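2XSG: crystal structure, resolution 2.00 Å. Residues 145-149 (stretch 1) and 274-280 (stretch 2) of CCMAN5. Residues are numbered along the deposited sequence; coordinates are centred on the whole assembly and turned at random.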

# COMPACT_ATOMS: atom_id res chain seq x y z
N GLY A 145 -0.08 -14.68 -14.98
CA GLY A 145 -1.33 -14.17 -15.49
C GLY A 145 -1.82 -15.06 -16.61
O GLY A 145 -1.05 -15.37 -17.53
N VAL A 146 -3.08 -15.47 -16.53
CA VAL A 146 -3.65 -16.30 -17.59
C VAL A 146 -4.78 -15.57 -18.25
O VAL A 146 -5.51 -14.82 -17.59
N HIS A 147 -4.87 -15.79 -19.56
CA HIS A 147 -5.84 -15.14 -20.45
C HIS A 147 -6.67 -16.19 -21.20
O HIS A 147 -6.13 -17.21 -21.68
N ARG A 148 -7.98 -15.93 -21.29
CA ARG A 148 -8.87 -16.64 -22.21
C ARG A 148 -9.72 -15.64 -23.02
O ARG A 148 -10.47 -14.84 -22.43
N TYR A 149 -9.59 -15.70 -24.35
CA TYR A 149 -10.29 -14.79 -25.26
C TYR A 149 -11.23 -15.53 -26.20
O TYR A 149 -10.88 -16.59 -26.73
N SER A 274 -6.42 -26.11 -16.15
CA SER A 274 -7.25 -25.28 -17.02
C SER A 274 -7.36 -23.86 -16.45
O SER A 274 -7.07 -23.62 -15.27
N PHE A 275 -7.77 -22.92 -17.31
CA PHE A 275 -8.05 -21.55 -16.90
C PHE A 275 -8.98 -21.51 -15.67
O PHE A 275 -8.66 -20.87 -14.68
N ASP A 276 -10.12 -22.22 -15.76
CA ASP A 276 -11.12 -22.25 -14.68
C ASP A 276 -10.54 -22.70 -13.35
O ASP A 276 -10.88 -22.11 -12.30
N ALA A 277 -9.70 -23.74 -13.38
CA ALA A 277 -9.06 -24.28 -12.17
C ALA A 277 -8.01 -23.35 -11.58
O ALA A 277 -7.88 -23.27 -10.36
N ILE A 278 -7.26 -22.66 -12.43
CA ILE A 278 -6.34 -21.63 -11.94
C ILE A 278 -7.10 -20.46 -11.31
O ILE A 278 -6.75 -20.00 -10.23
N ARG A 279 -8.16 -20.01 -11.97
CA ARG A 279 -9.02 -18.94 -11.42
C ARG A 279 -9.64 -19.39 -10.11
O ARG A 279 -9.63 -18.64 -9.12
N ASP A 280 -10.19 -20.60 -10.10
CA ASP A 280 -10.86 -21.15 -8.92
C ASP A 280 -9.89 -21.27 -7.74
O ASP A 280 -10.24 -20.95 -6.60

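Side-chain packing between strand 145-149 and the first turns of helix 275-280 of CCMAN5, whose axes approach to 9.5 Å at 135° between their N-to-C directions. The alternation of the strand sets the pattern: Val146 and Arg148 direct their CA-to-CB bonds toward the helix, whereas His147 points away. From the helix, Phe275 and Ile278 point toward the strand.

Phe275 (chi1 t, chi2 -86°) extends its ring to the strand and has the largest covered area of any residue here. Val146 (chi1 m) packs against two helix residues, its closest approaches being CG2 to Phe275 CD2 at 3.5 Å and CG1 to Ile278 CD1 at 4.1 Å (Ile278 chi1 m, chi2 t). The Phe275 ring also reaches the strand backbone, with CE2 3.9 Å from His147 C.

Arg148 (t, t, p, chi4 -161°) lays its aliphatic base on a face of Phe275, CB standing 4.1 Å from the ring centroid and 15° off the normal, a CH-pi contact. The chain then curls so that the guanidinium also presents a face to the ring, Arg148 CZ being 3.5 Å from Phe275 CD1.

The edge of that guanidinium is left for Asp276 (chi1 m), whose CA-to-CB bond runs sideways but whose carboxylate comes nearer. Asp276 OD1 accepts from both Arg148 NH1 (3.1 Å) and Arg148 NH2 (3.0 Å), forming a salt bridge. Arg279 (t, t, p) salt-bridges the same oxygen, Arg279 NH1 to Asp276 OD1 at 3.2 Å, so the shared negative charge offsets the approach of Arg148 NH2 to Arg279 NH1 (3.7 Å).

Within the helical stretch, Ser274 (chi1 p) caps the helix, Ser274 OG accepting from Ala277 N at 3.2 Å. On the strand, His147 ND1 and Tyr149 OH share a 2.7 Å hydrogen bond.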

# COMPACT_ATOMS: atom_id res chain seq x y z
CB VAL A 146 -4.10 -17.73 -17.12
CG1 VAL A 146 -2.91 -18.49 -16.63
CG2 VAL A 146 -5.20 -17.66 -16.03
CB HIS A 147 -5.11 -14.33 -21.52
CG HIS A 147 -4.18 -13.29 -20.99
ND1 HIS A 147 -4.29 -11.96 -21.32
CD2 HIS A 147 -3.09 -13.39 -20.18
CE1 HIS A 147 -3.34 -11.27 -20.72
NE2 HIS A 147 -2.60 -12.11 -20.02
CB ARG A 148 -9.79 -17.61 -21.46
CG ARG A 148 -10.66 -18.46 -22.38
CD ARG A 148 -11.38 -19.54 -21.61
NE ARG A 148 -12.19 -18.99 -20.52
CZ ARG A 148 -12.61 -19.72 -19.49
NH1 ARG A 148 -12.27 -21.01 -19.42
NH2 ARG A 148 -13.35 -19.17 -18.53
CB TYR A 149 -9.28 -14.00 -26.12
CG TYR A 149 -8.39 -13.10 -25.32
CD1 TYR A 149 -7.08 -13.48 -25.02
CD2 TYR A 149 -8.85 -11.87 -24.86
CE1 TYR A 149 -6.25 -12.65 -24.28
CE2 TYR A 149 -8.03 -11.04 -24.11
CZ TYR A 149 -6.74 -11.44 -23.81
OH TYR A 149 -5.91 -10.63 -23.07
CB SER A 274 -8.65 -25.89 -17.10
OG SER A 274 -9.26 -25.82 -15.81
CB PHE A 275 -8.64 -20.76 -18.07
CG PHE A 275 -8.93 -19.32 -17.75
CD1 PHE A 275 -10.15 -18.94 -17.18
CD2 PHE A 275 -8.00 -18.32 -18.04
CE1 PHE A 275 -10.43 -17.60 -16.87
CE2 PHE A 275 -8.26 -16.99 -17.75
CZ PHE A 275 -9.49 -16.62 -17.17
CB ASP A 276 -12.32 -23.15 -15.05
CG ASP A 276 -13.22 -22.52 -16.10
OD1 ASP A 276 -13.03 -21.34 -16.43
OD2 ASP A 276 -14.12 -23.23 -16.60
CB ALA A 277 -8.46 -25.67 -12.43
CB ILE A 278 -5.36 -21.14 -13.06
CG1 ILE A 278 -4.49 -22.30 -13.55
CG2 ILE A 278 -4.49 -19.99 -12.54
CD1 ILE A 278 -3.90 -22.10 -14.99
CB ARG A 279 -10.11 -18.56 -12.41
CG ARG A 279 -10.96 -17.32 -12.01
CD ARG A 279 -12.26 -17.25 -12.83
NE ARG A 279 -12.97 -18.52 -12.68
CZ ARG A 279 -13.65 -19.15 -13.62
NH1 ARG A 279 -13.78 -18.63 -14.85
NH2 ARG A 279 -14.21 -20.32 -13.31
CB ASP A 280 -11.46 -22.52 -9.22
CG ASP A 280 -12.71 -22.45 -10.11
OD1 ASP A 280 -13.18 -21.34 -10.45
OD2 ASP A 280 -13.23 -23.53 -10.46